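Local coordinates for TssK C (Escherichia coli, PDB 5M2Y), which forms part of the type VI secretion baseplate, this C-terminal domain probably being the part that contacts the membrane complex, at residues D29-V34 with R73-V78; K46-C51 with Q89-D94; V65-V70 with R101-A106. All blocks are in the same frame, centred on the assembly; numbering follows the deposited sequence.

Interaction 1 of 3, residues D29-V34 with R73-V78; sequences DFWLSV and RPVTHV
One face of the domain's antiparallel sheet carries this contact, where W31 of strand 28-35 meets V75 of the edge strand 70-75 and V78 in the loop beyond it. The two strands are not neighbours: strand 89-95 runs between them, so the indole reaches across it to the valines. With CG swung anti to its own carbonyl carbon (chi1 -78°), W31 puts the pyrrole side of its ring against both. V78 takes the face. Its CG1 sits over the five-membered ring, 4.2 Å from the centroid and 18° off the normal, a CH-pi contact. The other methyl, V78 CG2, lies 3.7 Å from W31 CD1 and also touches W31 CB. V75 comes in at the edge: its CG2 is 3.9 Å from W31 CD1 and 4.0 Å from W31 NE1, near the ring plane. The indole is therefore held from two directions, by one valine above it and another beside it, without any hydrogen bond between the segments.

Beneath the indole lies A92 of strand 89-95, while V127 of strand 121-128 and P79 in the following loop also touch it. Backbone bonds from W31 to F125 and from L32 to F91 fix strand 28-35 between those two strands, and helix 40-50 packs on the other face through L32 and V34.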
loop_
_atom_site.group_PDB
_atom_site.type_symbol
_atom_site.label_atom_id
_atom_site.label_comp_id
_atom_site.label_asym_id
_atom_site.label_seq_id
_atom_site.Cartn_x
_atom_site.Cartn_y
_atom_site.Cartn_z
ATOM N N ASP A 29 -8.542 6.358 3.873
ATOM C CA ASP A 29 -8.443 5.484 2.712
ATOM C C ASP A 29 -7.016 5.597 2.231
ATOM O O ASP A 29 -6.417 6.667 2.319
ATOM C CB ASP A 29 -9.439 5.878 1.634
ATOM C CG ASP A 29 -10.877 5.753 2.101
ATOM O OD1 ASP A 29 -11.277 4.629 2.523
ATOM O OD2 ASP A 29 -11.617 6.755 2.005
ATOM N N PHE A 30 -6.455 4.482 1.773
ATOM C CA PHE A 30 -5.052 4.392 1.393
ATOM C C PHE A 30 -4.806 4.205 -0.089
ATOM O O PHE A 30 -5.592 3.570 -0.781
ATOM C CB PHE A 30 -4.397 3.249 2.175
ATOM C CG PHE A 30 -4.428 3.407 3.677
ATOM C CD1 PHE A 30 -5.531 2.998 4.411
ATOM C CD2 PHE A 30 -3.346 3.939 4.354
ATOM C CE1 PHE A 30 -5.564 3.146 5.788
ATOM C CE2 PHE A 30 -3.382 4.085 5.740
ATOM C CZ PHE A 30 -4.488 3.674 6.448
ATOM N N TRP A 31 -3.686 4.764 -0.560
ATOM C CA TRP A 31 -3.234 4.652 -1.944
ATOM C C TRP A 31 -1.750 4.400 -2.002
ATOM O O TRP A 31 -0.985 4.952 -1.212
ATOM C CB TRP A 31 -3.490 5.938 -2.744
ATOM C CG TRP A 31 -4.892 6.128 -3.186
ATOM C CD1 TRP A 31 -5.419 5.850 -4.410
ATOM C CD2 TRP A 31 -5.948 6.697 -2.409
ATOM N NE1 TRP A 31 -6.749 6.183 -4.440
ATOM C CE2 TRP A 31 -7.105 6.696 -3.217
ATOM C CE3 TRP A 31 -6.034 7.202 -1.107
ATOM C CZ2 TRP A 31 -8.332 7.159 -2.745
ATOM C CZ3 TRP A 31 -7.243 7.659 -0.645
ATOM C CH2 TRP A 31 -8.370 7.668 -1.465
ATOM N N LEU A 32 -1.352 3.619 -2.993
ATOM C CA LEU A 32 0.044 3.355 -3.294
ATOM C C LEU A 32 0.441 4.099 -4.566
ATOM O O LEU A 32 -0.319 4.137 -5.535
ATOM C CB LEU A 32 0.276 1.845 -3.487
ATOM C CG LEU A 32 0.291 0.964 -2.242
ATOM C CD1 LEU A 32 0.271 -0.509 -2.624
ATOM C CD2 LEU A 32 1.487 1.296 -1.334
ATOM N N SER A 33 1.619 4.714 -4.536
ATOM C CA SER A 33 2.208 5.385 -5.700
ATOM C C SER A 33 3.418 4.522 -6.051
ATOM O O SER A 33 4.215 4.214 -5.168
ATOM C CB SER A 33 2.615 6.816 -5.366
ATOM O OG SER A 33 3.452 7.370 -6.361
ATOM N N VAL A 34 3.467 4.021 -7.289
ATOM C CA VAL A 34 4.481 3.055 -7.711
ATOM C C VAL A 34 5.275 3.504 -8.928
ATOM O O VAL A 34 4.702 3.941 -9.915
ATOM C CB VAL A 34 3.824 1.668 -7.991
ATOM C CG1 VAL A 34 4.865 0.571 -8.196
ATOM C CG2 VAL A 34 2.831 1.280 -6.898
ATOM N N ARG A 73 -6.486 -1.686 -6.611
ATOM C CA ARG A 73 -7.150 -1.250 -7.838
ATOM C C ARG A 73 -6.409 -0.102 -8.499
ATOM O O ARG A 73 -6.148 0.905 -7.836
ATOM C CB ARG A 73 -8.590 -0.808 -7.567
ATOM C CG ARG A 73 -9.442 -1.813 -6.845
ATOM C CD ARG A 73 -10.910 -1.464 -6.961
ATOM N NE ARG A 73 -11.741 -2.313 -6.108
ATOM C CZ ARG A 73 -12.255 -3.468 -6.502
ATOM N NH1 ARG A 73 -12.058 -3.918 -7.726
ATOM N NH2 ARG A 73 -12.994 -4.174 -5.652
ATOM N N PRO A 74 -6.115 -0.199 -9.817
ATOM C CA PRO A 74 -5.468 0.933 -10.483
ATOM C C PRO A 74 -6.448 2.102 -10.553
ATOM O O PRO A 74 -7.644 1.898 -10.751
ATOM C CB PRO A 74 -5.113 0.381 -11.863
ATOM C CG PRO A 74 -6.086 -0.678 -12.110
ATOM C CD PRO A 74 -6.369 -1.300 -10.771
ATOM N N VAL A 75 -5.947 3.305 -10.297
ATOM C CA VAL A 75 -6.764 4.515 -10.313
ATOM C C VAL A 75 -6.163 5.516 -11.295
ATOM O O VAL A 75 -4.955 5.478 -11.576
ATOM C CB VAL A 75 -6.983 5.154 -8.918
ATOM C CG1 VAL A 75 -7.783 4.242 -7.991
ATOM C CG2 VAL A 75 -5.658 5.521 -8.274
ATOM N N THR A 76 -7.010 6.408 -11.823
ATOM C CA THR A 76 -6.556 7.451 -12.743
ATOM C C THR A 76 -5.729 8.495 -11.976
ATOM O O THR A 76 -4.730 8.990 -12.496
ATOM C CB THR A 76 -7.740 8.081 -13.479
ATOM O OG1 THR A 76 -8.664 8.577 -12.523
ATOM C CG2 THR A 76 -8.456 7.110 -14.399
ATOM N N HIS A 77 -6.144 8.799 -10.727
ATOM C CA HIS A 77 -5.499 9.762 -9.837
ATOM C C HIS A 77 -5.955 9.585 -8.402
ATOM O O HIS A 77 -7.039 9.057 -8.152
ATOM C CB HIS A 77 -5.777 11.211 -10.285
ATOM C CG HIS A 77 -7.223 11.544 -10.479
ATOM N ND1 HIS A 77 -7.815 12.608 -9.839
ATOM C CD2 HIS A 77 -8.145 10.961 -11.273
ATOM C CE1 HIS A 77 -9.072 12.637 -10.249
ATOM N NE2 HIS A 77 -9.312 11.661 -11.114
ATOM N N VAL A 78 -5.113 10.052 -7.468
ATOM C CA VAL A 78 -5.390 10.071 -6.038
ATOM C C VAL A 78 -6.250 11.335 -5.809
ATOM O O VAL A 78 -5.907 12.406 -6.322
ATOM C CB VAL A 78 -4.089 10.024 -5.194
ATOM C CG1 VAL A 78 -4.361 10.218 -3.704
ATOM C CG2 VAL A 78 -3.326 8.730 -5.444
#

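Interaction 2 of 3, residues K46-C51 with Q89-D94; sequences KFPQLC and QYFALD
Just behind F47 and P48, the two helix residues that press on F91, the carbonyl oxygen of K46 is gripped twice. It accepts from Q49 N at 3.0 Å and from L50 N at 2.9 Å, one bond spanning three residues and the other four. P48 has no N-H to give and Q49 N reaches back only three residues, to K46 O, so the regular four-residue bonds lapse here and the helix kinks. C51 N closes on F47 O at 2.9 Å, and C51 is where the chain leaves helical geometry.

The packing itself is apolar and centres on the F91 ring. F47 CG lies anti to its backbone N (chi1 -172°), which carries the phenyl from the helix toward the sheet. F47 CD2 then rests 3.5 Å above the F91 ring plane, over its centre, and is 3.6 Å from F91 CE1. The two planes are inclined by 34° with centroids 4.7 Å apart, so the pair is oblique. F47 CB also bears on the far end of F91, 3.6 Å from CZ. Next to it P48 crosses F91 at about a right angle, its CD 3.9 Å from F91 CE2 and its CG close to F91 CE2 and CD2. C51, just past the helix end, sets its CB over one face of the F47 ring, offset toward the rim.

This is the buried seam between helix 40-50 and the sheet. V34 of strand 28-35 touches both phenylalanines, while I72 of strand 70-75 touches F91 and C51. F91 is further fixed by backbone bonding to L32, so the helix packs onto the middle strand of three neighbours: 28-35, 89-95 and 70-75.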
loop_
_atom_site.group_PDB
_atom_site.type_symbol
_atom_site.label_atom_id
_atom_site.label_comp_id
_atom_site.label_asym_id
_atom_site.label_seq_id
_atom_site.Cartn_x
_atom_site.Cartn_y
_atom_site.Cartn_z
ATOM N N LYS A 46 -0.292 -5.683 -14.022
ATOM C CA LYS A 46 0.318 -6.723 -13.189
ATOM C C LYS A 46 0.494 -6.413 -11.709
ATOM O O LYS A 46 0.366 -7.335 -10.905
ATOM C CB LYS A 46 1.668 -7.113 -13.792
ATOM C CG LYS A 46 1.561 -7.740 -15.175
ATOM C CD LYS A 46 2.922 -8.227 -15.617
ATOM C CE LYS A 46 2.950 -8.799 -17.010
ATOM N NZ LYS A 46 4.337 -9.136 -17.379
ATOM N N PHE A 47 0.790 -5.149 -11.345
ATOM C CA PHE A 47 0.981 -4.760 -9.938
ATOM C C PHE A 47 -0.164 -5.229 -9.012
ATOM O O PHE A 47 0.156 -5.785 -7.963
ATOM C CB PHE A 47 1.246 -3.256 -9.775
ATOM C CG PHE A 47 1.636 -2.853 -8.376
ATOM C CD1 PHE A 47 2.946 -2.987 -7.929
ATOM C CD2 PHE A 47 0.696 -2.339 -7.503
ATOM C CE1 PHE A 47 3.302 -2.619 -6.623
ATOM C CE2 PHE A 47 1.053 -1.975 -6.198
ATOM C CZ PHE A 47 2.353 -2.109 -5.772
ATOM N N PRO A 48 -1.474 -5.100 -9.364
ATOM C CA PRO A 48 -2.532 -5.578 -8.445
ATOM C C PRO A 48 -2.486 -7.078 -8.124
ATOM O O PRO A 48 -3.026 -7.497 -7.105
ATOM C CB PRO A 48 -3.822 -5.212 -9.180
ATOM C CG PRO A 48 -3.432 -4.061 -10.058
ATOM C CD PRO A 48 -2.071 -4.425 -10.536
ATOM N N GLN A 49 -1.859 -7.880 -9.000
ATOM C CA GLN A 49 -1.709 -9.325 -8.808
ATOM C C GLN A 49 -0.357 -9.717 -8.242
ATOM O O GLN A 49 -0.255 -10.755 -7.605
ATOM C CB GLN A 49 -1.986 -10.077 -10.108
ATOM C CG GLN A 49 -3.463 -10.048 -10.451
ATOM C CD GLN A 49 -3.846 -10.989 -11.546
ATOM O OE1 GLN A 49 -3.500 -10.774 -12.699
ATOM N NE2 GLN A 49 -4.599 -12.031 -11.206
ATOM N N LEU A 50 0.674 -8.896 -8.465
ATOM C CA LEU A 50 2.022 -9.165 -7.971
ATOM C C LEU A 50 2.246 -8.675 -6.545
ATOM O O LEU A 50 2.867 -9.383 -5.760
ATOM C CB LEU A 50 3.084 -8.586 -8.905
ATOM C CG LEU A 50 3.221 -9.283 -10.256
ATOM C CD1 LEU A 50 4.069 -8.487 -11.190
ATOM C CD2 LEU A 50 3.804 -10.679 -10.104
ATOM N N CYS A 51 1.747 -7.476 -6.217
ATOM C CA CYS A 51 1.902 -6.919 -4.883
ATOM C C CYS A 51 0.923 -7.574 -3.937
ATOM O O CYS A 51 -0.264 -7.652 -4.242
ATOM C CB CYS A 51 1.742 -5.400 -4.901
ATOM S SG CYS A 51 1.955 -4.618 -3.288
ATOM N N GLN A 89 2.471 5.100 -11.301
ATOM C CA GLN A 89 1.173 4.463 -11.397
ATOM C C GLN A 89 0.572 4.492 -10.014
ATOM O O GLN A 89 1.283 4.260 -9.036
ATOM C CB GLN A 89 1.323 3.028 -11.882
ATOM C CG GLN A 89 1.751 2.926 -13.344
ATOM C CD GLN A 89 0.735 3.444 -14.335
ATOM O OE1 GLN A 89 -0.484 3.379 -14.120
ATOM N NE2 GLN A 89 1.214 3.882 -15.486
ATOM N N TYR A 90 -0.721 4.824 -9.933
ATOM C CA TYR A 90 -1.424 4.946 -8.661
ATOM C C TYR A 90 -2.442 3.852 -8.472
ATOM O O TYR A 90 -3.055 3.399 -9.435
ATOM C CB TYR A 90 -2.025 6.348 -8.490
ATOM C CG TYR A 90 -0.958 7.428 -8.535
ATOM C CD1 TYR A 90 -0.507 7.939 -9.744
ATOM C CD2 TYR A 90 -0.362 7.883 -7.376
ATOM C CE1 TYR A 90 0.509 8.893 -9.792
ATOM C CE2 TYR A 90 0.654 8.835 -7.411
ATOM C CZ TYR A 90 1.085 9.340 -8.622
ATOM O OH TYR A 90 2.096 10.273 -8.666
ATOM N N PHE A 91 -2.557 3.379 -7.234
ATOM C CA PHE A 91 -3.465 2.298 -6.890
ATOM C C PHE A 91 -4.150 2.550 -5.574
ATOM O O PHE A 91 -3.517 2.993 -4.630
ATOM C CB PHE A 91 -2.712 0.961 -6.798
ATOM C CG PHE A 91 -1.905 0.584 -8.015
ATOM C CD1 PHE A 91 -0.608 1.041 -8.176
ATOM C CD2 PHE A 91 -2.443 -0.230 -9.005
ATOM C CE1 PHE A 91 0.124 0.720 -9.327
ATOM C CE2 PHE A 91 -1.704 -0.554 -10.153
ATOM C CZ PHE A 91 -0.423 -0.076 -10.310
ATOM N N ALA A 92 -5.430 2.249 -5.505
ATOM C CA ALA A 92 -6.165 2.354 -4.259
ATOM C C ALA A 92 -6.131 1.027 -3.552
ATOM O O ALA A 92 -6.138 -0.016 -4.193
ATOM C CB ALA A 92 -7.608 2.716 -4.539
ATOM N N LEU A 93 -6.090 1.069 -2.218
ATOM C CA LEU A 93 -6.209 -0.140 -1.426
ATOM C C LEU A 93 -7.682 -0.248 -1.034
ATOM O O LEU A 93 -8.191 0.575 -0.278
ATOM C CB LEU A 93 -5.324 -0.105 -0.183
ATOM C CG LEU A 93 -3.813 0.005 -0.388
ATOM C CD1 LEU A 93 -3.115 -0.098 0.949
ATOM C CD2 LEU A 93 -3.283 -1.073 -1.347
ATOM N N ASP A 94 -8.379 -1.210 -1.634
ATOM C CA ASP A 94 -9.783 -1.459 -1.341
ATOM C C ASP A 94 -9.738 -2.491 -0.212
ATOM O O ASP A 94 -9.529 -3.681 -0.448
ATOM C CB ASP A 94 -10.534 -1.980 -2.581
ATOM C CG ASP A 94 -12.044 -2.056 -2.409
ATOM O OD1 ASP A 94 -12.528 -1.866 -1.278
ATOM O OD2 ASP A 94 -12.737 -2.351 -3.402
#

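Interaction 3 of 3, residues V65-V70 with R101-A106; sequences VALSGV and RAMLDA
L67 points its forked end at the side of helix 97-106, and its two methyls go to two successive residues of that helix, A102 and M103. A chi1 of 176° carries the leucine's fork away from its own backbone nitrogen, extending the side chain out of the loop that leads into strand 70-75 and toward the helix. From there CD1 goes to A102 and lies 3.9 Å from A102 CB, methyl against methyl. CD2 turns to M103 instead and is 3.7 Å from M103 CG.

The methionine is not met end-on. Its chain crosses that of L67 at a slant. M103 SD is 4.0 Å from L67 CD2, and the bend at chi3 (-72°) brings M103 CE to 4.1 Å from the same methyl. One leucine methyl is thus cradled along three consecutive atoms of the thioether chain, while its twin rests on the short alanine beside it. A102 brings its CB straight from the backbone toward L67; M103 starts off along the flank of the helix and reaches the leucine through its length. A99, one turn before M103, touches L67 as well.

The loop is also bonded through its backbone, L67 to A53 of the short strand 52-54 and G69 to S96, just ahead of the helix. M103 in turn leans on L95 and L19, carrying the apolar patch inward. Across the two segments no hydrogen bond or ion pair forms. The 125 Å² buried between them is apolar packing, so the fit depends on the shape of leucine, alanine and thioether, with no polar bond to set its direction.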
loop_
_atom_site.group_PDB
_atom_site.type_symbol
_atom_site.label_atom_id
_atom_site.label_comp_id
_atom_site.label_asym_id
_atom_site.label_seq_id
_atom_site.Cartn_x
_atom_site.Cartn_y
_atom_site.Cartn_z
ATOM N N VAL A 65 3.062 -14.732 5.965
ATOM C CA VAL A 65 1.594 -14.795 6.035
ATOM C C VAL A 65 0.994 -13.539 5.397
ATOM O O VAL A 65 1.479 -12.443 5.657
ATOM C CB VAL A 65 1.057 -15.068 7.465
ATOM C CG1 VAL A 65 -0.467 -15.086 7.494
ATOM C CG2 VAL A 65 1.595 -16.389 7.989
ATOM N N ALA A 66 -0.010 -13.715 4.529
ATOM C CA ALA A 66 -0.666 -12.626 3.812
ATOM C C ALA A 66 -1.905 -12.151 4.545
ATOM O O ALA A 66 -2.523 -12.910 5.292
ATOM C CB ALA A 66 -1.057 -13.081 2.416
ATOM N N LEU A 67 -2.269 -10.884 4.313
ATOM C CA LEU A 67 -3.481 -10.296 4.863
ATOM C C LEU A 67 -4.535 -10.374 3.767
ATOM O O LEU A 67 -4.348 -9.804 2.698
ATOM C CB LEU A 67 -3.255 -8.841 5.313
ATOM C CG LEU A 67 -4.500 -8.084 5.818
ATOM C CD1 LEU A 67 -5.021 -8.656 7.135
ATOM C CD2 LEU A 67 -4.215 -6.612 5.957
ATOM N N SER A 68 -5.614 -11.113 4.015
ATOM C CA SER A 68 -6.681 -11.221 3.029
ATOM C C SER A 68 -7.595 -9.986 3.135
ATOM O O SER A 68 -7.546 -9.258 4.124
ATOM C CB SER A 68 -7.464 -12.516 3.218
ATOM O OG SER A 68 -8.194 -12.504 4.425
ATOM N N GLY A 69 -8.381 -9.755 2.088
ATOM C CA GLY A 69 -9.307 -8.630 2.021
ATOM C C GLY A 69 -8.691 -7.328 1.544
ATOM O O GLY A 69 -9.231 -6.249 1.809
ATOM N N VAL A 70 -7.543 -7.424 0.848
ATOM C CA VAL A 70 -6.856 -6.273 0.290
ATOM C C VAL A 70 -6.944 -6.397 -1.228
ATOM O O VAL A 70 -6.415 -7.350 -1.796
ATOM C CB VAL A 70 -5.400 -6.151 0.788
ATOM C CG1 VAL A 70 -4.722 -4.906 0.226
ATOM C CG2 VAL A 70 -5.340 -6.155 2.307
ATOM N N ARG A 101 -9.088 -2.961 9.989
ATOM C CA ARG A 101 -9.002 -3.116 11.431
ATOM C C ARG A 101 -7.690 -3.796 11.831
ATOM O O ARG A 101 -7.033 -3.309 12.737
ATOM C CB ARG A 101 -10.223 -3.909 11.961
ATOM C CG ARG A 101 -10.261 -4.101 13.482
ATOM C CD ARG A 101 -11.515 -4.829 13.934
ATOM N N ALA A 102 -7.297 -4.892 11.138
ATOM C CA ALA A 102 -6.067 -5.640 11.424
ATOM C C ALA A 102 -4.823 -4.768 11.326
ATOM O O ALA A 102 -3.976 -4.853 12.202
ATOM C CB ALA A 102 -5.940 -6.850 10.501
ATOM N N MET A 103 -4.727 -3.913 10.289
ATOM C CA MET A 103 -3.582 -3.020 10.090
ATOM C C MET A 103 -3.559 -1.891 11.120
ATOM O O MET A 103 -2.509 -1.622 11.701
ATOM C CB MET A 103 -3.581 -2.442 8.677
ATOM C CG MET A 103 -3.173 -3.440 7.640
ATOM S SD MET A 103 -3.107 -2.724 6.011
ATOM C CE MET A 103 -4.764 -2.525 5.705
ATOM N N LEU A 104 -4.710 -1.237 11.339
ATOM C CA LEU A 104 -4.821 -0.137 12.286
ATOM C C LEU A 104 -4.585 -0.580 13.734
ATOM O O LEU A 104 -3.876 0.112 14.460
ATOM C CB LEU A 104 -6.148 0.615 12.111
ATOM C CG LEU A 104 -6.331 1.336 10.762
ATOM C CD1 LEU A 104 -7.775 1.671 10.505
ATOM C CD2 LEU A 104 -5.432 2.586 10.661
ATOM N N ASP A 105 -5.105 -1.758 14.120
ATOM C CA ASP A 105 -4.911 -2.310 15.468
ATOM C C ASP A 105 -3.462 -2.713 15.720
ATOM O O ASP A 105 -2.966 -2.531 16.833
ATOM C CB ASP A 105 -5.826 -3.516 15.721
ATOM C CG ASP A 105 -7.281 -3.176 15.964
ATOM O OD1 ASP A 105 -7.605 -1.979 16.117
ATOM O OD2 ASP A 105 -8.096 -4.113 16.028
ATOM N N ALA A 106 -2.788 -3.260 14.693
ATOM C CA ALA A 106 -1.390 -3.668 14.785
ATOM C C ALA A 106 -0.455 -2.463 14.717
ATOM O O ALA A 106 0.689 -2.542 15.158
ATOM C CB ALA A 106 -1.062 -4.644 13.675
#

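From the N terminus the chain first lays down the earlier halves of all three contacts, 29-34, 46-51 and 65-70, and then the later halves in the same order. Each contact closes a loop of 30 to 38 intervening residues, and every pair of loops crosses; none nests. Interactions 1 and 2 lie about 8 Å apart between centres and share the sheet: R73 O with A92 N, and L32 N with F91 O, join their strands by probable hydrogen bonds. Interaction 2 lies on the face covered by helix 40-50, interaction 1 on the other. Interaction 3, about 18 Å from interaction 1 between centres, ties the loop before strand 70-75 to helix 97-106, which follows strand 89-95.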